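Side-chain contact in glutathione S-transferase (Sphingobium chungbukense, PDB 6M1T), which binds glutathione and, as a beta-class glutathione S-transferase, probably catalyses its conjugation to electrophilic substrates: residues A[160-165]-A[176-181]. Numbering follows the deposited sequence.
Sequences VMLGWP and PNLGAY. With CYS (cysteine), chain D.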
loop_
_atom_site.group_PDB
_atom_site.type_symbol
_atom_site.label_atom_id
_atom_site.label_comp_id
_atom_site.label_asym_id
_atom_site.label_seq_id
_atom_site.Cartn_x
_atom_site.Cartn_y
_atom_site.Cartn_z
ATOM N N VAL A 160 15.203 0.752 -4.351
ATOM C CA VAL A 160 15.614 0.403 -2.965
ATOM C C VAL A 160 15.349 -1.081 -2.690
ATOM O O VAL A 160 16.257 -1.777 -2.228
ATOM C CB VAL A 160 14.989 1.329 -1.911
ATOM C CG1 VAL A 160 15.207 0.780 -0.508
ATOM C CG2 VAL A 160 15.534 2.725 -2.054
ATOM N N MET A 161 14.160 -1.581 -2.972
ATOM C CA MET A 161 13.794 -2.994 -2.749
ATOM C C MET A 161 14.583 -3.946 -3.673
ATOM O O MET A 161 14.815 -5.053 -3.255
ATOM C CB MET A 161 12.278 -3.156 -2.940
ATOM C CG MET A 161 11.494 -2.287 -1.954
ATOM S SD MET A 161 9.713 -2.746 -2.009
ATOM C CE MET A 161 8.945 -1.141 -1.984
ATOM N N LEU A 162 15.029 -3.515 -4.861
ATOM C CA LEU A 162 15.874 -4.367 -5.764
ATOM C C LEU A 162 17.273 -4.526 -5.179
ATOM O O LEU A 162 17.946 -5.502 -5.512
ATOM C CB LEU A 162 15.891 -3.758 -7.171
ATOM C CG LEU A 162 14.565 -3.815 -7.914
ATOM C CD1 LEU A 162 14.729 -3.224 -9.308
ATOM C CD2 LEU A 162 14.020 -5.203 -8.008
ATOM N N GLY A 163 17.646 -3.690 -4.207
ATOM C CA GLY A 163 18.838 -3.940 -3.377
ATOM C C GLY A 163 18.705 -5.056 -2.355
ATOM O O GLY A 163 19.756 -5.394 -1.768
ATOM N N TRP A 164 17.506 -5.616 -2.102
ATOM C CA TRP A 164 17.289 -6.613 -1.018
ATOM C C TRP A 164 17.559 -8.069 -1.414
ATOM O O TRP A 164 18.115 -8.800 -0.608
ATOM C CB TRP A 164 15.875 -6.490 -0.451
ATOM C CG TRP A 164 15.668 -5.199 0.265
ATOM C CD1 TRP A 164 16.584 -4.268 0.648
ATOM C CD2 TRP A 164 14.390 -4.715 0.697
ATOM N NE1 TRP A 164 15.960 -3.236 1.310
ATOM C CE2 TRP A 164 14.606 -3.472 1.321
ATOM C CE3 TRP A 164 13.107 -5.220 0.562
ATOM C CZ2 TRP A 164 13.555 -2.721 1.848
ATOM C CZ3 TRP A 164 12.061 -4.466 1.043
ATOM C CH2 TRP A 164 12.288 -3.245 1.689
ATOM N N PRO A 165 17.158 -8.549 -2.599
ATOM C CA PRO A 165 17.342 -9.966 -2.940
ATOM C C PRO A 165 18.787 -10.443 -2.726
ATOM O O PRO A 165 18.963 -11.569 -2.266
ATOM C CB PRO A 165 16.937 -10.017 -4.414
ATOM C CG PRO A 165 15.969 -8.887 -4.579
ATOM C CD PRO A 165 16.456 -7.806 -3.643
ATOM N N PRO A 176 18.058 -9.320 -16.093
ATOM C CA PRO A 176 19.057 -8.375 -16.582
ATOM C C PRO A 176 18.441 -7.009 -16.898
ATOM O O PRO A 176 19.166 -6.072 -16.898
ATOM C CB PRO A 176 19.586 -9.083 -17.857
ATOM C CG PRO A 176 18.390 -9.831 -18.370
ATOM C CD PRO A 176 17.695 -10.328 -17.105
ATOM N N ASN A 177 17.137 -6.916 -17.150
ATOM C CA ASN A 177 16.447 -5.617 -17.338
ATOM C C ASN A 177 16.420 -4.890 -15.975
ATOM O O ASN A 177 16.633 -3.676 -15.966
ATOM C CB ASN A 177 15.054 -5.764 -17.959
ATOM C CG ASN A 177 15.092 -6.646 -19.194
ATOM O OD1 ASN A 177 16.108 -6.657 -19.899
ATOM N ND2 ASN A 177 14.023 -7.395 -19.439
ATOM N N LEU A 178 16.249 -5.623 -14.875
ATOM C CA LEU A 178 16.308 -5.032 -13.502
ATOM C C LEU A 178 17.734 -4.554 -13.235
ATOM O O LEU A 178 17.851 -3.384 -12.905
ATOM C CB LEU A 178 15.830 -6.051 -12.467
ATOM C CG LEU A 178 14.371 -6.477 -12.619
ATOM C CD1 LEU A 178 13.949 -7.320 -11.445
ATOM C CD2 LEU A 178 13.430 -5.292 -12.753
ATOM N N GLY A 179 18.754 -5.397 -13.510
ATOM C CA GLY A 179 20.192 -5.055 -13.479
ATOM C C GLY A 179 20.489 -3.718 -14.139
ATOM O O GLY A 179 21.081 -2.834 -13.487
ATOM N N ALA A 180 20.118 -3.546 -15.402
ATOM C CA ALA A 180 20.399 -2.306 -16.168
ATOM C C ALA A 180 19.674 -1.112 -15.531
ATOM O O ALA A 180 20.216 0.010 -15.504
ATOM C CB ALA A 180 19.962 -2.499 -17.599
ATOM N N TYR A 181 18.420 -1.336 -15.137
ATOM C CA TYR A 181 17.540 -0.332 -14.494
ATOM C C TYR A 181 18.272 0.186 -13.254
ATOM O O TYR A 181 18.341 1.412 -13.109
ATOM C CB TYR A 181 16.174 -0.972 -14.213
ATOM C CG TYR A 181 15.173 -0.169 -13.435
ATOM C CD1 TYR A 181 14.418 0.797 -14.062
ATOM C CD2 TYR A 181 14.955 -0.418 -12.083
ATOM C CE1 TYR A 181 13.466 1.520 -13.377
ATOM C CE2 TYR A 181 13.981 0.272 -11.386
ATOM C CZ TYR A 181 13.252 1.248 -12.028
ATOM O OH TYR A 181 12.283 1.944 -11.391
HETATM N N CYS D . 22.413 -5.192 -7.686
HETATM C CA CYS D . 21.479 -5.006 -8.840
HETATM C C CYS D . 22.120 -4.085 -9.889
HETATM O O CYS D . 22.734 -3.068 -9.475
HETATM C CB CYS D . 20.138 -4.469 -8.345
HETATM S SG CYS D . 18.864 -4.271 -9.628
#
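Y181 OH is hydrogen-bonded to OD1 of D155, near the start of helix 153-162, and this bond holds the polar end of a ring whose edge meets L162 farther along the same helix. D155 is probably the aspartate of the N-capping box known at this helix in glutathione transferases. L162 CD1 lies close to the plane of the Y181 ring, 4.0 Å from CD2 of Y181, so the methyl abuts the rim. The other branch of L162, CD2, touches CD1 of L178 at 4.0 Å. Both leucines set CG anti to the carbonyl carbon (chi1 -68° in L162, -63° in L178), which sends their branched ends into the gap between the helices, where they cross at about a right angle. No hydrogen bond joins the two segments; the contact is apolar, buried and small, 126 Å² in all.

A bound cysteine lies beside this junction. Its SG is 3.9 Å from L162 CB and 3.5 Å from L178 O, while its CB lies 3.7 Å from L162 O. G179 O flanks its carboxyl carbon, and M172 and C182 complete the pocket. A bound glutathione lies about 14 Å from the L162 side chain, so its site is separate.

In the helical C-terminal domain, L162 and L178 both pack on L133 of helix 119-139, and F105 of helix 89-108 also touches L162. D137 of helix 119-139 accepts the L178 N-H through OD1, tying the first turn of helix 176-186 to that neighbouring helix.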